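Local coordinates for protein flap endonuclease 1 (Desulfurococcus amylolyticus, PDB 3ORY) that probably cleaves the single-stranded 5' flaps of branched DNA during replication and repair, as a structure-specific metal-dependent nuclease of the XPG family, at residues I235-E238 with N239-D242; K276-K279 with P280-K283. All blocks are in the same frame, centred on the assembly; numbering follows the deposited sequence.

Contact 1: I235-E238 with N239-D242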
ATOM      1  N   ILE A 235      23.419  -6.229  -5.482  1.00 28.89           N
ATOM      2  CA  ILE A 235      23.068  -5.240  -6.511  1.00 27.84           C
ATOM      3  C   ILE A 235      23.198  -3.801  -5.985  1.00 26.50           C
ATOM      4  O   ILE A 235      23.178  -3.571  -4.782  1.00 25.86           O
ATOM      5  CB  ILE A 235      21.630  -5.452  -7.077  1.00 27.50           C
ATOM      6  CG1 ILE A 235      20.570  -5.300  -5.977  1.00 28.23           C
ATOM      7  CG2 ILE A 235      21.498  -6.812  -7.772  1.00 29.40           C
ATOM      8  CD1 ILE A 235      19.135  -5.314  -6.491  1.00 30.85           C
ATOM      9  N   THR A 236      23.342  -2.851  -6.903  1.00 25.58           N
ATOM     10  CA  THR A 236      23.352  -1.435  -6.571  1.00 24.78           C
ATOM     11  C   THR A 236      21.922  -0.922  -6.522  1.00 24.28           C
ATOM     12  O   THR A 236      20.994  -1.599  -6.984  1.00 24.97           O
ATOM     13  CB  THR A 236      24.119  -0.627  -7.632  1.00 24.61           C
ATOM     14  OG1 THR A 236      23.427  -0.747  -8.881  1.00 23.33           O
ATOM     15  CG2 THR A 236      25.577  -1.133  -7.781  1.00 25.36           C
ATOM     16  N   LEU A 237      21.735   0.286  -5.992  1.00 24.15           N
ATOM     17  CA  LEU A 237      20.427   0.932  -6.016  1.00 23.49           C
ATOM     18  C   LEU A 237      19.951   1.129  -7.464  1.00 23.49           C
ATOM     19  O   LEU A 237      18.777   0.909  -7.768  1.00 22.75           O
ATOM     20  CB  LEU A 237      20.444   2.269  -5.253  1.00 23.48           C
ATOM     21  CG  LEU A 237      19.136   3.088  -5.274  1.00 23.29           C
ATOM     22  CD1 LEU A 237      17.935   2.325  -4.700  1.00 24.64           C
ATOM     23  CD2 LEU A 237      19.300   4.432  -4.553  1.00 24.57           C
ATOM     24  N   GLU A 238      20.853   1.532  -8.359  1.00 24.06           N
ATOM     25  CA  GLU A 238      20.481   1.658  -9.783  1.00 24.50           C
ATOM     26  C   GLU A 238      19.967   0.331 -10.351  1.00 24.71           C
ATOM     27  O   GLU A 238      18.978   0.319 -11.083  1.00 24.68           O
ATOM     28  CB  GLU A 238      21.635   2.220 -10.631  1.00 24.90           C
ATOM     29  CG  GLU A 238      21.829   3.726 -10.444  1.00 24.97           C
ATOM     30  CD  GLU A 238      22.808   4.332 -11.432  1.00 27.92           C
ATOM     31  OE1 GLU A 238      23.024   3.746 -12.519  1.00 27.18           O
ATOM     32  OE2 GLU A 238      23.351   5.411 -11.123  1.00 29.96           O
ATOM     33  N   ASN A 239      20.635  -0.773 -10.008  1.00 24.97           N
ATOM     34  CA  ASN A 239      20.164  -2.118 -10.377  1.00 25.77           C
ATOM     35  C   ASN A 239      18.747  -2.369  -9.860  1.00 25.10           C
ATOM     36  O   ASN A 239      17.902  -2.880 -10.597  1.00 25.29           O
ATOM     37  CB  ASN A 239      21.059  -3.220  -9.804  1.00 26.14           C
ATOM     38  CG  ASN A 239      22.474  -3.259 -10.401  1.00 28.52           C
ATOM     39  OD1 ASN A 239      22.780  -2.694 -11.472  1.00 30.41           O
ATOM     40  ND2 ASN A 239      23.347  -3.946  -9.690  1.00 24.31           N
ATOM     41  N   LEU A 240      18.489  -2.020  -8.593  1.00 24.45           N
ATOM     42  CA  LEU A 240      17.154  -2.217  -8.003  1.00 24.09           C
ATOM     43  C   LEU A 240      16.084  -1.411  -8.747  1.00 24.17           C
ATOM     44  O   LEU A 240      14.990  -1.916  -9.054  1.00 24.05           O
ATOM     45  CB  LEU A 240      17.141  -1.833  -6.514  1.00 23.74           C
ATOM     46  CG  LEU A 240      15.825  -2.129  -5.770  1.00 24.40           C
ATOM     47  CD1 LEU A 240      15.591  -3.657  -5.666  1.00 24.84           C
ATOM     48  CD2 LEU A 240      15.769  -1.496  -4.393  1.00 22.90           C
ATOM     49  N   ILE A 241      16.395  -0.147  -9.016  1.00 23.55           N
ATOM     50  CA  ILE A 241      15.501   0.698  -9.801  1.00 23.63           C
ATOM     51  C   ILE A 241      15.244   0.060 -11.175  1.00 23.95           C
ATOM     52  O   ILE A 241      14.106   0.009 -11.642  1.00 24.36           O
ATOM     53  CB  ILE A 241      16.065   2.131  -9.936  1.00 23.32           C
ATOM     54  CG1 ILE A 241      16.006   2.840  -8.578  1.00 23.02           C
ATOM     55  CG2 ILE A 241      15.291   2.919 -11.004  1.00 23.55           C
ATOM     56  CD1 ILE A 241      16.799   4.173  -8.520  1.00 22.61           C
ATOM     57  N   ASP A 242      16.298  -0.445 -11.809  1.00 24.36           N
ATOM     58  CA  ASP A 242      16.154  -1.057 -13.121  1.00 24.53           C
ATOM     59  C   ASP A 242      15.235  -2.284 -13.078  1.00 25.02           C
ATOM     60  O   ASP A 242      14.462  -2.514 -14.014  1.00 24.97           O
ATOM     61  CB  ASP A 242      17.522  -1.412 -13.721  1.00 24.25           C
ATOM     62  CG  ASP A 242      18.178  -0.218 -14.432  1.00 24.83           C
ATOM     63  OD1 ASP A 242      17.552   0.855 -14.540  1.00 23.27           O
ATOM     64  OD2 ASP A 242      19.326  -0.341 -14.886  1.00 24.34           O
TER
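Thr236 and Asn239 meet where a helix begins: Thr236 is its N-cap, and OG1 accepts the backbone N-H of Asn239 at 3.0 Å, a fairly straight bond of 164°. OG1 sits between the backbone N and the carbonyl carbon (chi1 63°), which turns the hydroxyl toward the opened helix end. The carbonyl of the same threonine then starts the i to i+4 bonds of the helix, with Leu240 N 3.0 Å from Thr236 O. One step on, Ile241 N reaches Leu237 O at 2.9 Å and 171°, close to linear.

The tight part lies around Ile235 and Asn239. Ile235 CB is 3.6 Å from Asn239 CB, and Ile235 CD1 stands 4.0 Å from Leu240 CD1, a hydrophobic staple between the residue before the N-cap and the fourth residue of the helix. With an alanine in place of Asn239 the amide beside Thr236 is gone, which would probably open a gap next to Ile235 and leave the threonine side chain less confined. The looser, solvent side holds the exposed Thr236 together with Leu237 and Glu238, both partly exposed. Leu237 CG comes to 4.1 Å from Ile241 CD1, and Leu237 CD1 is 4.4 Å from Leu240 CD2; Glu238 OE1 forms a salt bridge with Lys294.

Three helices pack against the turn. Helix 226-233 supplies Leu230 to Ile235, Leu237 and Leu240; helix 261-271 places Val268 against Asn239 and Asp242; and helix 290-298 meets Ile241 through Phe297 and Leu298.

Contact 2: K276-K279 with P280-K283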
ATOM      1  N   LYS A 276      22.323  -2.851 -21.828  1.00 39.37           N
ATOM      2  CA  LYS A 276      23.119  -3.925 -22.429  1.00 40.98           C
ATOM      3  C   LYS A 276      22.360  -5.251 -22.606  1.00 41.54           C
ATOM      4  O   LYS A 276      22.844  -6.148 -23.306  1.00 41.84           O
ATOM      5  CB  LYS A 276      24.385  -4.168 -21.610  1.00 41.10           C
ATOM      6  CG  LYS A 276      25.403  -3.055 -21.720  1.00 42.33           C
ATOM      7  CD  LYS A 276      26.569  -3.314 -20.802  1.00 44.68           C
ATOM      8  CE  LYS A 276      27.798  -2.571 -21.283  1.00 46.46           C
ATOM      9  NZ  LYS A 276      29.001  -3.059 -20.560  1.00 48.92           N
ATOM     10  N   ILE A 277      21.199  -5.386 -21.955  1.00 41.41           N
ATOM     11  CA  ILE A 277      20.346  -6.579 -22.133  1.00 41.79           C
ATOM     12  C   ILE A 277      20.098  -6.734 -23.636  1.00 42.70           C
ATOM     13  O   ILE A 277      19.714  -5.762 -24.294  1.00 42.13           O
ATOM     14  CB  ILE A 277      18.997  -6.475 -21.344  1.00 41.16           C
ATOM     15  CG1 ILE A 277      19.255  -6.390 -19.839  1.00 40.37           C
ATOM     16  CG2 ILE A 277      18.065  -7.673 -21.641  1.00 41.13           C
ATOM     17  CD1 ILE A 277      17.991  -6.183 -18.995  1.00 38.78           C
ATOM     18  N   PRO A 278      20.351  -7.940 -24.195  1.00 44.31           N
ATOM     19  CA  PRO A 278      20.172  -8.061 -25.642  1.00 45.52           C
ATOM     20  C   PRO A 278      18.755  -7.654 -26.018  1.00 46.29           C
ATOM     21  O   PRO A 278      17.794  -8.053 -25.345  1.00 46.15           O
ATOM     22  CB  PRO A 278      20.414  -9.556 -25.914  1.00 46.31           C
ATOM     23  CG  PRO A 278      21.205 -10.040 -24.754  1.00 45.68           C
ATOM     24  CD  PRO A 278      20.705  -9.231 -23.580  1.00 44.70           C
ATOM     25  N   LYS A 279      18.647  -6.840 -27.066  1.00 47.21           N
ATOM     26  CA  LYS A 279      17.382  -6.233 -27.481  1.00 48.00           C
ATOM     27  C   LYS A 279      16.194  -7.201 -27.655  1.00 48.31           C
ATOM     28  O   LYS A 279      15.075  -6.849 -27.273  1.00 48.11           O
ATOM     29  CB  LYS A 279      17.574  -5.383 -28.750  1.00 48.75           C
ATOM     30  CG  LYS A 279      18.660  -4.307 -28.649  1.00 50.27           C
ATOM     31  CD  LYS A 279      18.248  -3.151 -27.734  1.00 51.46           C
ATOM     32  CE  LYS A 279      19.457  -2.294 -27.368  1.00 52.43           C
ATOM     33  NZ  LYS A 279      19.218  -1.488 -26.132  1.00 51.16           N
ATOM     34  N   PRO A 280      16.425  -8.412 -28.226  1.00 49.08           N
ATOM     35  CA  PRO A 280      15.298  -9.350 -28.419  1.00 49.40           C
ATOM     36  C   PRO A 280      14.608  -9.790 -27.122  1.00 48.71           C
ATOM     37  O   PRO A 280      13.440 -10.188 -27.156  1.00 48.81           O
ATOM     38  CB  PRO A 280      15.953 -10.565 -29.091  1.00 50.17           C
ATOM     39  CG  PRO A 280      17.192 -10.047 -29.709  1.00 50.61           C
ATOM     40  CD  PRO A 280      17.674  -8.948 -28.809  1.00 49.53           C
ATOM     41  N   ILE A 281      15.331  -9.724 -26.004  1.00 47.86           N
ATOM     42  CA  ILE A 281      14.810 -10.129 -24.694  1.00 47.23           C
ATOM     43  C   ILE A 281      13.726  -9.161 -24.199  1.00 46.68           C
ATOM     44  O   ILE A 281      12.780  -9.569 -23.535  1.00 45.80           O
ATOM     45  CB  ILE A 281      15.964 -10.258 -23.641  1.00 47.12           C
ATOM     46  CG1 ILE A 281      17.048 -11.249 -24.114  1.00 47.68           C
ATOM     47  CG2 ILE A 281      15.431 -10.620 -22.248  1.00 46.39           C
ATOM     48  CD1 ILE A 281      16.551 -12.663 -24.412  1.00 48.25           C
ATOM     49  N   LEU A 282      13.870  -7.887 -24.548  1.00 46.83           N
ATOM     50  CA  LEU A 282      12.981  -6.843 -24.048  1.00 47.18           C
ATOM     51  C   LEU A 282      11.963  -6.432 -25.100  1.00 48.23           C
ATOM     52  O   LEU A 282      12.317  -5.841 -26.119  1.00 48.60           O
ATOM     53  CB  LEU A 282      13.786  -5.622 -23.582  1.00 46.14           C
ATOM     54  CG  LEU A 282      14.823  -5.785 -22.468  1.00 45.61           C
ATOM     55  CD1 LEU A 282      15.426  -4.432 -22.104  1.00 44.36           C
ATOM     56  CD2 LEU A 282      14.243  -6.448 -21.237  1.00 43.93           C
ATOM     57  N   LYS A 283      10.702  -6.759 -24.840  1.00 49.66           N
ATOM     58  CA  LYS A 283       9.596  -6.441 -25.740  1.00 51.57           C
ATOM     59  C   LYS A 283       8.640  -5.477 -25.033  1.00 51.81           C
ATOM     60  O   LYS A 283       8.102  -5.791 -23.963  1.00 51.59           O
ATOM     61  CB  LYS A 283       8.842  -7.715 -26.143  1.00 52.34           C
ATOM     62  CG  LYS A 283       9.720  -8.928 -26.447  1.00 54.45           C
ATOM     63  CD  LYS A 283       8.879 -10.195 -26.575  1.00 58.25           C
ATOM     64  CE  LYS A 283       9.748 -11.441 -26.716  1.00 60.20           C
ATOM     65  NZ  LYS A 283       8.904 -12.662 -26.859  1.00 62.16           N
TER
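Ile277 and Pro278 face Ile281 and Leu282 across two overlapping beta turns of type I, residues 278-281 and 279-282, in the loop between helices 261-271 and 290-298. The evidence is in the backbone: Lys279, Pro280 and Ile281, which fill the central positions of the two turns, all have phi and psi in the right-handed helical region, and each turn is closed by a bond from one residue's N-H to the carbonyl three places earlier.

Pro280 comes first in the second half. It is the second residue of turn 279-282, where its ring-fixed phi of -61° fits type I; its ring carbon CD lies 4.0 Å from Pro278 CB, so the two proline rings brush each other on the exposed face. Ile281 closes the first turn, its N 3.0 Å from Pro278 O, with the donor standing well above the plane of that carbonyl. Its CG1 also lies 4.2 Å from Pro278 CB. Leu282 closes the second turn through a longer bond, N to Lys279 O at 3.2 Å with an N-H...O angle of 144°, and here the donor is still further out of the carbonyl plane. Its side chain touches Phe256, Ile259, Ile274 and Leu246 and crosses that of Ile277 at about a right angle. Lys283 then leaves the turn, its backbone bonded to that of Glu257.

The buried Ile277, which also rests on Leu267 and Tyr271, joins Ile281 and Leu282 through one methyl. Its CG2 branch lies opposite the backbone N about the CA-CB bond, and from there it touches both partners: Ile277 CG2 is 3.9 Å from Ile281 CB and 3.8 Å from Leu282 CG.

How the contacts relate
Contact 1 is partly buried, whereas contact 2 is a surface contact, its centre about 31 Å from the centre of the chain, against about 21 Å for the centre of contact 1. Their centres lie 18 Å apart and their nearest atoms about 7 Å, so they do not touch, yet both lean on the same elements: helix 261-271 meets each of them, and Leu246, farther along the helix that contact 1 opens, packs on Ile277 and Leu282. The pairing of helices 237-247 and 261-271 is consistent with the DNA-binding helix-two-turn-helix of flap endonucleases. A side-chain cap and full helical bonds order 235-242, while turn bonds with strongly tilted donors and proline rings shape 276-283.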